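Local structure of deoxyribodipyrimidine photo-lyase (Oryza sativa Japonica Group, 3UMV) at residues Y337-S341 / P410-L414; H354-R359 / E451-G456; R396-K401 / M438-C442. The protein repairs ultraviolet-damaged DNA in rice, using light and a bound FAD to split cyclobutane pyrimidine dimers back into separate pyrimidines. All coordinates share one frame; numbering follows the deposited sequence.

Interaction 1: residues Y337-S341 / P410-L414; sequences YDSLS and PEEAL
Pro-410, in the first turn of helix 410-424, meets the loop 337-341 with its ring: CG lies 4.2 Å from Leu-340 CD2, a light apolar touch in which the two side chains cross at a slant. With CG anti to the backbone N (chi1 177°), the leucine carries its branch out toward the helix, where it also packs on Arg-348 and Leu-351 of helix 345-353. Glu-411 supplies the polar part of the contact. Its chain is bent at chi2 (74°), and this brings the carboxylate to the loop backbone. OE2 accepts the amide hydrogen of Leu-340 through its syn lone pair, with N to OE2 at 3.0 Å and a nearly straight N-H...O angle of 161°; the same oxygen stands 3.4 Å from Leu-340 CB. OE1 comes within 3.1 Å of Ser-339 OG, though the direction of the hydroxyl proton is not settled, another acceptor being within reach. One turn along, Leu-414, whose amide N is bonded to Pro-410 O as expected in a helix, points its side chain toward the loop. Its CD2 methyl rests against the peptide link between Ser-339 and Leu-340, 3.6 Å from Ser-339 C, and lies 3.9 Å from Asp-338 O. The carboxylate of Asp-338 is engaged by a salt bridge to Arg-141. The evidence thus describes a glutamate side chain gripping a loop amide beside a patch of leucine and proline, a contact that joins the loop between helices 310-333 and 345-353 to helix 410-424, at the surface of the helical, FAD-binding part of the photolyase fold.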
loop_
_atom_site.group_PDB
_atom_site.type_symbol
_atom_site.label_atom_id
_atom_site.label_comp_id
_atom_site.label_asym_id
_atom_site.label_seq_id
_atom_site.Cartn_x
_atom_site.Cartn_y
_atom_site.Cartn_z
ATOM N N TYR A 337 -15.405 1.949 -1.486
ATOM C CA TYR A 337 -14.511 0.921 -2.008
ATOM C C TYR A 337 -14.362 -0.271 -1.070
ATOM O O TYR A 337 -13.770 -1.278 -1.444
ATOM C CB TYR A 337 -13.136 1.519 -2.333
ATOM C CG TYR A 337 -12.492 2.249 -1.174
ATOM C CD1 TYR A 337 -11.982 1.546 -0.078
ATOM C CD2 TYR A 337 -12.408 3.631 -1.169
ATOM C CE1 TYR A 337 -11.400 2.212 0.993
ATOM C CE2 TYR A 337 -11.824 4.312 -0.101
ATOM C CZ TYR A 337 -11.332 3.601 0.968
ATOM O OH TYR A 337 -10.753 4.285 2.002
ATOM N N ASP A 338 -14.920 -0.166 0.138
ATOM C CA ASP A 338 -14.806 -1.230 1.133
ATOM C C ASP A 338 -16.172 -1.774 1.544
ATOM O O ASP A 338 -16.339 -2.256 2.663
ATOM C CB ASP A 338 -14.085 -0.708 2.390
ATOM C CG ASP A 338 -14.791 0.499 3.019
ATOM O OD1 ASP A 338 -14.506 0.806 4.196
ATOM O OD2 ASP A 338 -15.639 1.133 2.351
ATOM N N SER A 339 -17.142 -1.696 0.633
ATOM C CA SER A 339 -18.513 -2.099 0.933
ATOM C C SER A 339 -19.166 -2.701 -0.311
ATOM O O SER A 339 -18.747 -2.420 -1.439
ATOM C CB SER A 339 -19.316 -0.888 1.421
ATOM O OG SER A 339 -20.431 -1.289 2.194
ATOM N N LEU A 340 -20.186 -3.531 -0.112
ATOM C CA LEU A 340 -20.838 -4.198 -1.238
ATOM C C LEU A 340 -21.378 -3.165 -2.214
ATOM O O LEU A 340 -21.464 -3.413 -3.413
ATOM C CB LEU A 340 -21.967 -5.112 -0.747
ATOM C CG LEU A 340 -22.798 -5.821 -1.817
ATOM C CD1 LEU A 340 -21.911 -6.721 -2.677
ATOM C CD2 LEU A 340 -23.926 -6.644 -1.170
ATOM N N SER A 341 -21.730 -1.987 -1.706
ATOM C CA SER A 341 -22.300 -0.985 -2.595
ATOM C C SER A 341 -21.290 -0.519 -3.646
ATOM O O SER A 341 -21.675 -0.023 -4.683
ATOM C CB SER A 341 -22.896 0.193 -1.811
ATOM O OG SER A 341 -21.922 0.780 -0.971
ATOM N N PRO A 410 -22.612 -11.633 1.984
ATOM C CA PRO A 410 -21.422 -11.001 1.405
ATOM C C PRO A 410 -20.940 -9.777 2.167
ATOM O O PRO A 410 -19.732 -9.576 2.248
ATOM C CB PRO A 410 -21.873 -10.616 -0.014
ATOM C CG PRO A 410 -23.352 -10.609 0.037
ATOM C CD PRO A 410 -23.726 -11.680 1.030
ATOM N N GLU A 411 -21.840 -8.952 2.709
ATOM C CA GLU A 411 -21.361 -7.788 3.460
ATOM C C GLU A 411 -20.593 -8.194 4.733
ATOM O O GLU A 411 -19.532 -7.633 5.027
ATOM C CB GLU A 411 -22.500 -6.798 3.751
ATOM C CG GLU A 411 -22.085 -5.525 4.536
ATOM C CD GLU A 411 -21.300 -4.495 3.715
ATOM O OE1 GLU A 411 -20.847 -3.485 4.298
ATOM O OE2 GLU A 411 -21.124 -4.679 2.502
ATOM N N GLU A 412 -21.121 -9.170 5.473
ATOM C CA GLU A 412 -20.415 -9.715 6.632
ATOM C C GLU A 412 -19.088 -10.367 6.229
ATOM O O GLU A 412 -18.085 -10.218 6.923
ATOM C CB GLU A 412 -21.279 -10.739 7.379
ATOM C CG GLU A 412 -20.570 -11.392 8.563
ATOM C CD GLU A 412 -20.400 -10.452 9.739
ATOM O OE1 GLU A 412 -21.073 -9.398 9.752
ATOM O OE2 GLU A 412 -19.601 -10.770 10.653
ATOM N N ALA A 413 -19.091 -11.090 5.112
ATOM C CA ALA A 413 -17.863 -11.704 4.603
ATOM C C ALA A 413 -16.807 -10.638 4.289
ATOM O O ALA A 413 -15.646 -10.753 4.694
ATOM C CB ALA A 413 -18.156 -12.531 3.352
ATOM N N LEU A 414 -17.232 -9.603 3.571
ATOM C CA LEU A 414 -16.340 -8.517 3.168
ATOM C C LEU A 414 -15.749 -7.834 4.395
ATOM O O LEU A 414 -14.538 -7.572 4.457
ATOM C CB LEU A 414 -17.106 -7.508 2.313
ATOM C CG LEU A 414 -16.361 -6.395 1.591
ATOM C CD1 LEU A 414 -15.309 -6.981 0.642
ATOM C CD2 LEU A 414 -17.385 -5.568 0.816
#

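Interaction 2: residues H354-R359 / E451-G456. With URE (urea), chain K; EDO (1,2-ethanediol), chain F.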
loop_
_atom_site.group_PDB
_atom_site.type_symbol
_atom_site.label_atom_id
_atom_site.label_comp_id
_atom_site.label_asym_id
_atom_site.label_seq_id
_atom_site.Cartn_x
_atom_site.Cartn_y
_atom_site.Cartn_z
ATOM N N HIS A 354 -28.756 -14.728 -4.304
ATOM C CA HIS A 354 -28.378 -15.938 -3.594
ATOM C C HIS A 354 -28.261 -15.732 -2.097
ATOM O O HIS A 354 -27.774 -16.600 -1.372
ATOM C CB HIS A 354 -27.104 -16.512 -4.210
ATOM C CG HIS A 354 -27.336 -17.085 -5.569
ATOM N ND1 HIS A 354 -27.659 -18.409 -5.767
ATOM C CD2 HIS A 354 -27.346 -16.508 -6.792
ATOM C CE1 HIS A 354 -27.840 -18.630 -7.056
ATOM N NE2 HIS A 354 -27.651 -17.495 -7.702
ATOM N N ALA A 355 -28.742 -14.578 -1.639
ATOM C CA ALA A 355 -28.672 -14.225 -0.229
ATOM C C ALA A 355 -29.392 -15.242 0.662
ATOM O O ALA A 355 -29.049 -15.398 1.827
ATOM C CB ALA A 355 -29.250 -12.827 -0.000
ATOM N N ALA A 356 -30.391 -15.926 0.121
ATOM C CA ALA A 356 -31.202 -16.825 0.941
ATOM C C ALA A 356 -30.720 -18.268 0.922
ATOM O O ALA A 356 -31.204 -19.093 1.696
ATOM C CB ALA A 356 -32.678 -16.752 0.526
ATOM N N ASP A 357 -29.778 -18.578 0.039
ATOM C CA ASP A 357 -29.207 -19.914 -0.006
ATOM C C ASP A 357 -28.598 -20.262 1.350
ATOM O O ASP A 357 -27.853 -19.474 1.921
ATOM C CB ASP A 357 -28.132 -20.012 -1.085
ATOM C CG ASP A 357 -28.661 -19.698 -2.473
ATOM O OD1 ASP A 357 -29.883 -19.470 -2.625
ATOM O OD2 ASP A 357 -27.849 -19.679 -3.422
ATOM N N LYS A 358 -28.917 -21.440 1.874
ATOM C CA LYS A 358 -28.305 -21.855 3.127
ATOM C C LYS A 358 -26.838 -22.194 2.869
ATOM O O LYS A 358 -26.500 -22.901 1.912
ATOM C CB LYS A 358 -29.070 -23.027 3.759
ATOM C CG LYS A 358 -28.309 -24.335 3.795
ATOM C CD LYS A 358 -29.133 -25.430 4.470
ATOM C CE LYS A 358 -29.159 -25.262 5.986
ATOM N NZ LYS A 358 -27.812 -25.489 6.584
ATOM N N ARG A 359 -25.960 -21.620 3.681
ATOM C CA ARG A 359 -24.538 -21.904 3.571
ATOM C C ARG A 359 -24.276 -23.267 4.212
ATOM O O ARG A 359 -24.943 -23.631 5.180
ATOM C CB ARG A 359 -23.717 -20.816 4.279
ATOM C CG ARG A 359 -23.480 -19.520 3.483
ATOM C CD ARG A 359 -24.739 -18.659 3.270
ATOM N NE ARG A 359 -24.345 -17.408 2.598
ATOM C CZ ARG A 359 -24.972 -16.844 1.566
ATOM N NH1 ARG A 359 -26.079 -17.369 1.067
ATOM N NH2 ARG A 359 -24.484 -15.730 1.034
ATOM N N GLU A 451 -23.428 -19.748 -12.692
ATOM C CA GLU A 451 -24.203 -19.520 -11.482
ATOM C C GLU A 451 -24.246 -20.775 -10.616
ATOM O O GLU A 451 -24.517 -21.873 -11.111
ATOM C CB GLU A 451 -25.621 -19.058 -11.822
ATOM C CG GLU A 451 -26.259 -18.215 -10.731
ATOM C CD GLU A 451 -27.591 -17.625 -11.140
ATOM O OE1 GLU A 451 -28.309 -17.118 -10.254
ATOM O OE2 GLU A 451 -27.921 -17.664 -12.346
ATOM N N ARG A 452 -23.976 -20.597 -9.329
ATOM C CA ARG A 452 -24.027 -21.680 -8.354
ATOM C C ARG A 452 -24.590 -21.126 -7.057
ATOM O O ARG A 452 -24.691 -19.909 -6.891
ATOM C CB ARG A 452 -22.629 -22.250 -8.126
ATOM C CG ARG A 452 -21.646 -21.245 -7.573
ATOM C CD ARG A 452 -20.283 -21.871 -7.374
ATOM N NE ARG A 452 -20.362 -23.001 -6.459
ATOM C CZ ARG A 452 -19.962 -24.236 -6.751
ATOM N NH1 ARG A 452 -19.427 -24.508 -7.941
ATOM N NH2 ARG A 452 -20.090 -25.197 -5.840
ATOM N N PRO A 453 -24.978 -22.010 -6.124
ATOM C CA PRO A 453 -25.519 -21.549 -4.842
ATOM C C PRO A 453 -24.530 -20.678 -4.050
ATOM O O PRO A 453 -23.315 -20.903 -4.095
ATOM C CB PRO A 453 -25.786 -22.862 -4.085
ATOM C CG PRO A 453 -25.960 -23.873 -5.152
ATOM C CD PRO A 453 -25.033 -23.477 -6.253
ATOM N N VAL A 454 -25.072 -19.695 -3.334
ATOM C CA VAL A 454 -24.297 -18.790 -2.473
ATOM C C VAL A 454 -23.473 -17.766 -3.257
ATOM O O VAL A 454 -23.640 -16.559 -3.097
ATOM C CB VAL A 454 -23.374 -19.547 -1.496
ATOM C CG1 VAL A 454 -22.614 -18.553 -0.597
ATOM C CG2 VAL A 454 -24.186 -20.474 -0.626
ATOM N N PHE A 455 -22.558 -18.250 -4.078
ATOM C CA PHE A 455 -21.711 -17.357 -4.841
ATOM C C PHE A 455 -22.452 -16.686 -5.987
ATOM O O PHE A 455 -22.018 -15.653 -6.497
ATOM C CB PHE A 455 -20.544 -18.127 -5.438
ATOM C CG PHE A 455 -19.399 -18.316 -4.498
ATOM C CD1 PHE A 455 -18.131 -17.898 -4.846
ATOM C CD2 PHE A 455 -19.592 -18.906 -3.261
ATOM C CE1 PHE A 455 -17.069 -18.070 -3.971
ATOM C CE2 PHE A 455 -18.538 -19.089 -2.394
ATOM C CZ PHE A 455 -17.273 -18.678 -2.752
ATOM N N GLY A 456 -23.553 -17.278 -6.430
ATOM C CA GLY A 456 -24.128 -16.827 -7.682
ATOM C C GLY A 456 -23.087 -16.945 -8.786
ATOM O O GLY A 456 -22.417 -17.976 -8.906
HETATM C C URE K . -18.505 -20.209 -10.510
HETATM O O URE K . -19.257 -19.468 -9.868
HETATM N N1 URE K . -17.202 -20.014 -10.534
HETATM N N2 URE K . -19.009 -21.218 -11.177
HETATM C C1 EDO F . -21.491 -23.807 -2.029
HETATM O O1 EDO F . -21.089 -23.565 -0.735
HETATM C C2 EDO F . -21.305 -22.854 -2.986
HETATM O O2 EDO F . -21.642 -23.125 -4.290
HETATM O O HOH W 1 -25.080 -14.714 -1.557
#
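The His-354 ring is covered on one face by backbone of 451-456 and held at its edges by two carboxylates. Over that face, displaced toward the rim, sit Arg-452 O and Gly-456 CA, the latter forming a CH-pi contact 3.7 Å from the ring centroid. At the edge, NE2 donates to Glu-451 OE1 (2.7 Å), using the anti lone pair of a carboxylate turned 75° from the ring, while ND1 donates to Asp-357 OD2 (2.7 Å). Two acidic partners with both ring nitrogens donating would be consistent with a positively charged imidazole. The second flat group, the Arg-359 guanidinium, has Val-454 CG1 over its centre, 3.6 Å from CZ. Within its plane NH1 reaches two carbonyls, His-354 O at 3.1 Å and Asp-357 O at 2.9 Å; NE is bonded to Thr-407 O, and a water links NH2 to Val-454 O. These bonds fix the guanidinium's rotation. Asp-357 OD2 has a second donor, Val-454 N at 2.8 Å on the anti lone pair, one of two direct hydrogen bonds between the loops beside that of His-354 to Glu-451. Replacing His-354 by a phenylalanine would probably leave Glu-451 OE1 without this donor and Asp-357 OD2 held by Val-454 N with one bond fewer. His-354 to Asp-357 form a type I beta turn closed by Asp-357 N to His-354 O, the His-carboxylate bond bridging the same two residues, and Val-454 (phi 73°, psi -61°), with Phe-455 N bonded to Pro-453 O at 2.8 Å, occupies the middle of a classic gamma turn.

Interaction 3: residues R396-K401 / M438-C442. With FAD (flavin-adenine dinucleotide), chain I.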
loop_
_atom_site.group_PDB
_atom_site.type_symbol
_atom_site.label_atom_id
_atom_site.label_comp_id
_atom_site.label_asym_id
_atom_site.label_seq_id
_atom_site.Cartn_x
_atom_site.Cartn_y
_atom_site.Cartn_z
ATOM N N ARG A 396 -4.508 -15.826 -0.881
ATOM C CA ARG A 396 -5.420 -14.727 -0.508
ATOM C C ARG A 396 -6.772 -14.810 -1.220
ATOM O O ARG A 396 -7.829 -14.534 -0.608
ATOM C CB ARG A 396 -4.773 -13.351 -0.730
ATOM C CG ARG A 396 -3.577 -13.105 0.158
ATOM C CD ARG A 396 -3.174 -11.634 0.157
ATOM N NE ARG A 396 -1.765 -11.481 0.508
ATOM C CZ ARG A 396 -1.242 -10.382 1.032
ATOM N NH1 ARG A 396 -2.023 -9.350 1.306
ATOM N NH2 ARG A 396 0.060 -10.322 1.303
ATOM N N MET A 397 -6.750 -15.219 -2.493
ATOM C CA MET A 397 -7.985 -15.389 -3.265
ATOM C C MET A 397 -8.853 -16.511 -2.675
ATOM O O MET A 397 -10.045 -16.320 -2.437
ATOM C CB MET A 397 -7.668 -15.684 -4.735
ATOM C CG MET A 397 -6.922 -14.568 -5.421
ATOM S SD MET A 397 -6.592 -14.925 -7.171
ATOM C CE MET A 397 -5.125 -15.913 -7.020
ATOM N N TYR A 398 -8.245 -17.675 -2.445
ATOM C CA TYR A 398 -8.928 -18.815 -1.841
ATOM C C TYR A 398 -9.489 -18.443 -0.466
ATOM O O TYR A 398 -10.661 -18.659 -0.177
ATOM C CB TYR A 398 -7.947 -19.980 -1.704
ATOM C CG TYR A 398 -8.545 -21.235 -1.115
ATOM C CD1 TYR A 398 -8.469 -21.502 0.248
ATOM C CD2 TYR A 398 -9.196 -22.152 -1.930
ATOM C CE1 TYR A 398 -9.021 -22.678 0.780
ATOM C CE2 TYR A 398 -9.747 -23.307 -1.414
ATOM C CZ TYR A 398 -9.669 -23.562 -0.068
ATOM O OH TYR A 398 -10.232 -24.722 0.415
ATOM N N TRP A 399 -8.633 -17.841 0.350
ATOM C CA TRP A 399 -8.950 -17.452 1.725
ATOM C C TRP A 399 -10.180 -16.561 1.792
ATOM O O TRP A 399 -11.116 -16.820 2.560
ATOM C CB TRP A 399 -7.730 -16.745 2.309
ATOM C CG TRP A 399 -7.918 -16.092 3.624
ATOM C CD1 TRP A 399 -7.835 -16.677 4.855
ATOM C CD2 TRP A 399 -8.138 -14.699 3.854
ATOM N NE1 TRP A 399 -8.027 -15.734 5.839
ATOM C CE2 TRP A 399 -8.220 -14.514 5.249
ATOM C CE3 TRP A 399 -8.285 -13.592 3.016
ATOM C CZ2 TRP A 399 -8.449 -13.265 5.821
ATOM C CZ3 TRP A 399 -8.513 -12.360 3.586
ATOM C CH2 TRP A 399 -8.584 -12.200 4.970
ATOM N N ALA A 400 -10.219 -15.525 0.977
ATOM C CA ALA A 400 -11.339 -14.602 1.042
ATOM C C ALA A 400 -12.628 -15.208 0.479
ATOM O O ALA A 400 -13.722 -14.915 0.959
ATOM C CB ALA A 400 -10.996 -13.277 0.333
ATOM N N LYS A 401 -12.499 -16.033 -0.552
ATOM C CA LYS A 401 -13.664 -16.695 -1.118
ATOM C C LYS A 401 -14.323 -17.685 -0.159
ATOM O O LYS A 401 -15.558 -17.826 -0.149
ATOM C CB LYS A 401 -13.312 -17.364 -2.437
ATOM C CG LYS A 401 -13.077 -16.348 -3.537
ATOM C CD LYS A 401 -12.928 -17.002 -4.891
ATOM C CE LYS A 401 -12.675 -15.923 -5.967
ATOM N NZ LYS A 401 -13.898 -15.128 -6.248
ATOM N N MET A 438 -12.484 -7.228 -2.325
ATOM C CA MET A 438 -13.588 -6.981 -3.249
ATOM C C MET A 438 -13.515 -7.871 -4.491
ATOM O O MET A 438 -14.540 -8.291 -5.012
ATOM C CB MET A 438 -13.653 -5.507 -3.647
ATOM C CG MET A 438 -14.027 -4.581 -2.525
ATOM S SD MET A 438 -15.807 -4.530 -2.190
ATOM C CE MET A 438 -16.370 -3.495 -3.559
ATOM N N TRP A 439 -12.311 -8.149 -4.983
ATOM C CA TRP A 439 -12.205 -9.049 -6.137
ATOM C C TRP A 439 -12.752 -10.425 -5.751
ATOM O O TRP A 439 -13.510 -11.054 -6.487
ATOM C CB TRP A 439 -10.744 -9.167 -6.589
ATOM C CG TRP A 439 -10.526 -10.078 -7.772
ATOM C CD1 TRP A 439 -10.469 -9.714 -9.093
ATOM C CD2 TRP A 439 -10.306 -11.498 -7.741
ATOM N NE1 TRP A 439 -10.247 -10.820 -9.879
ATOM C CE2 TRP A 439 -10.141 -11.925 -9.074
ATOM C CE3 TRP A 439 -10.243 -12.444 -6.717
ATOM C CZ2 TRP A 439 -9.917 -13.259 -9.405
ATOM C CZ3 TRP A 439 -10.015 -13.775 -7.050
ATOM C CH2 TRP A 439 -9.859 -14.164 -8.379
ATOM N N SER A 440 -12.368 -10.881 -4.567
ATOM C CA SER A 440 -12.671 -12.234 -4.121
ATOM C C SER A 440 -14.145 -12.420 -3.816
ATOM O O SER A 440 -14.755 -13.411 -4.221
ATOM C CB SER A 440 -11.848 -12.548 -2.868
ATOM O OG SER A 440 -10.470 -12.457 -3.177
ATOM N N ILE A 441 -14.711 -11.452 -3.114
ATOM C CA ILE A 441 -16.013 -11.632 -2.495
ATOM C C ILE A 441 -17.127 -11.035 -3.371
ATOM O O ILE A 441 -18.240 -11.543 -3.381
ATOM C CB ILE A 441 -15.995 -11.055 -1.052
ATOM C CG1 ILE A 441 -15.077 -11.925 -0.190
ATOM C CG2 ILE A 441 -17.401 -10.962 -0.437
ATOM C CD1 ILE A 441 -14.842 -11.411 1.201
ATOM N N CYS A 442 -16.793 -9.999 -4.144
ATOM C CA CYS A 442 -17.771 -9.220 -4.914
ATOM C C CYS A 442 -17.454 -9.170 -6.407
ATOM O O CYS A 442 -18.064 -8.404 -7.143
ATOM C CB CYS A 442 -17.869 -7.788 -4.386
ATOM S SG CYS A 442 -18.319 -7.717 -2.685
HETATM P PA FAD I . 4.286 -10.263 -6.272
HETATM O O1A FAD I . 3.601 -11.396 -6.974
HETATM O O2A FAD I . 5.788 -10.325 -6.304
HETATM O O5B FAD I . 3.749 -8.893 -6.898
HETATM C C5B FAD I . 4.563 -7.744 -6.994
HETATM C C4B FAD I . 3.725 -6.489 -6.728
HETATM O O4B FAD I . 2.637 -6.374 -7.633
HETATM C C3B FAD I . 3.078 -6.521 -5.357
HETATM O O3B FAD I . 3.966 -6.084 -4.355
HETATM C C2B FAD I . 1.944 -5.557 -5.546
HETATM O O2B FAD I . 2.442 -4.233 -5.534
HETATM C C1B FAD I . 1.510 -5.858 -6.958
HETATM N N9A FAD I . 0.408 -6.834 -6.974
HETATM C C8A FAD I . 0.492 -8.195 -7.099
HETATM N N7A FAD I . -0.767 -8.689 -7.075
HETATM C C5A FAD I . -1.647 -7.660 -6.919
HETATM C C6A FAD I . -3.041 -7.567 -6.832
HETATM N N6A FAD I . -3.833 -8.627 -6.994
HETATM N N1A FAD I . -3.638 -6.335 -6.680
HETATM C C2A FAD I . -2.863 -5.199 -6.626
HETATM N N3A FAD I . -1.492 -5.291 -6.708
HETATM C C4A FAD I . -0.903 -6.498 -6.865
HETATM N N1 FAD I . -1.943 -6.453 -1.706
HETATM C C2 FAD I . -1.399 -5.519 -0.873
HETATM O O2 FAD I . -0.440 -4.869 -1.293
HETATM N N3 FAD I . -1.932 -5.302 0.385
HETATM C C4 FAD I . -3.015 -6.042 0.827
HETATM O O4 FAD I . -3.485 -5.849 1.953
HETATM C C4X FAD I . -3.569 -6.982 -0.033
HETATM N N5 FAD I . -4.637 -7.759 0.350
HETATM C C5X FAD I . -5.186 -8.676 -0.525
HETATM C C6 FAD I . -6.296 -9.439 -0.137
HETATM C C7 FAD I . -6.851 -10.371 -1.019
HETATM C C7M FAD I . -8.051 -11.168 -0.581
HETATM C C8 FAD I . -6.282 -10.538 -2.285
HETATM C C8M FAD I . -6.830 -11.524 -3.273
HETATM C C9 FAD I . -5.179 -9.786 -2.652
HETATM C C9A FAD I . -4.636 -8.859 -1.781
HETATM N N10 FAD I . -3.534 -8.117 -2.155
HETATM C C10 FAD I . -3.024 -7.186 -1.284
HETATM C "C1'" FAD I . -2.882 -8.278 -3.522
HETATM C "C2'" FAD I . -1.735 -9.337 -3.562
HETATM O "O2'" FAD I . -2.071 -10.594 -2.963
HETATM C "C3'" FAD I . -0.417 -8.856 -2.928
HETATM O "O3'" FAD I . -0.080 -7.602 -3.458
HETATM C "C4'" FAD I . 0.755 -9.811 -3.168
HETATM O "O4'" FAD I . 0.449 -11.086 -2.638
HETATM C "C5'" FAD I . 1.997 -9.213 -2.509
HETATM O "O5'" FAD I . 3.096 -10.087 -2.414
HETATM P P FAD I . 4.387 -9.823 -3.331
HETATM O O1P FAD I . 4.856 -8.387 -3.199
HETATM O O2P FAD I . 5.459 -10.821 -2.976
HETATM O O3P FAD I . 3.710 -10.178 -4.751
HETATM O O HOH W 2 -13.705 -13.203 -8.288
#
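The dimethylbenzene end of the flavin abuts a helix pair, and Ala-400 and Ser-440 mark where helices 393-405 and 431-442 come together beside it. The axes of the two short segments approach to 8.4 Å and cross at -40°. At that point Ala-400 CB and Ser-440 CB are only 3.4 Å apart, tighter than usual for two carbons, so small residues are what permit the approach. Ile-441 CG1 packs alongside, 3.5 Å from Ala-400 O. The one direct hydrogen bond between the segments runs from Lys-401 NZ to Ser-440 O (2.8 Å), in the carbonyl plane on a lone pair; a bend at chi4 (-72°) turns the ammonium back to this carbonyl. NZ also binds Arg-459 O and a water, so the buried charge is well supplied with acceptors. Met-397 and Lys-401 both reach the outer rim of Trp-439. The sulfur lies 4.2 Å from the centroid of the six-membered ring, obliquely placed, in a Met-aromatic contact, while Lys-401 CE is 3.6 Å from CZ3. The cofactor's methyls meet the helix pair: Ala-400 CB touches FAD C7M at 3.7 Å, and Met-397 CG touches C8M, also at 3.7 Å. Ser-440 OG faces C8M too, but its proton goes to Gly-436 O. Arg-396 extends along the flavin and ends in a salt bridge with Asp-427. C7M also lies at the edge of the Trp-399 ring, itself packed against Trp-378; both are predicted to carry electrons as tryptophanyl radicals, consistent with this helix pair forming one end of the FAD pocket and probably part of a tryptophan path to the flavin in this class II photolyase.

Interactions 1 and 3 have centres about 11 Å apart and share a seam: Leu-414 CD2 lies 3.6 Å from Met-438 SD, so helix 431-442 is packed between the loop contact and the flavin, with the Leu-414 side chain about 8 Å from FAD. Interaction 2 lies farther out, about 16 Å from each of the others by centres. It reaches interaction 1 where Arg-359 NH2 comes 4.1 Å from Pro-410 CD, and interaction 3 where Phe-455 CZ sits 3.2 Å from Lys-401 O. Arg-359 is also about 6 Å, side chain to side chain, from Trp-406, another predicted electron-transfer residue. The three contacts therefore form a continuous layer from flavin edge to surface loops.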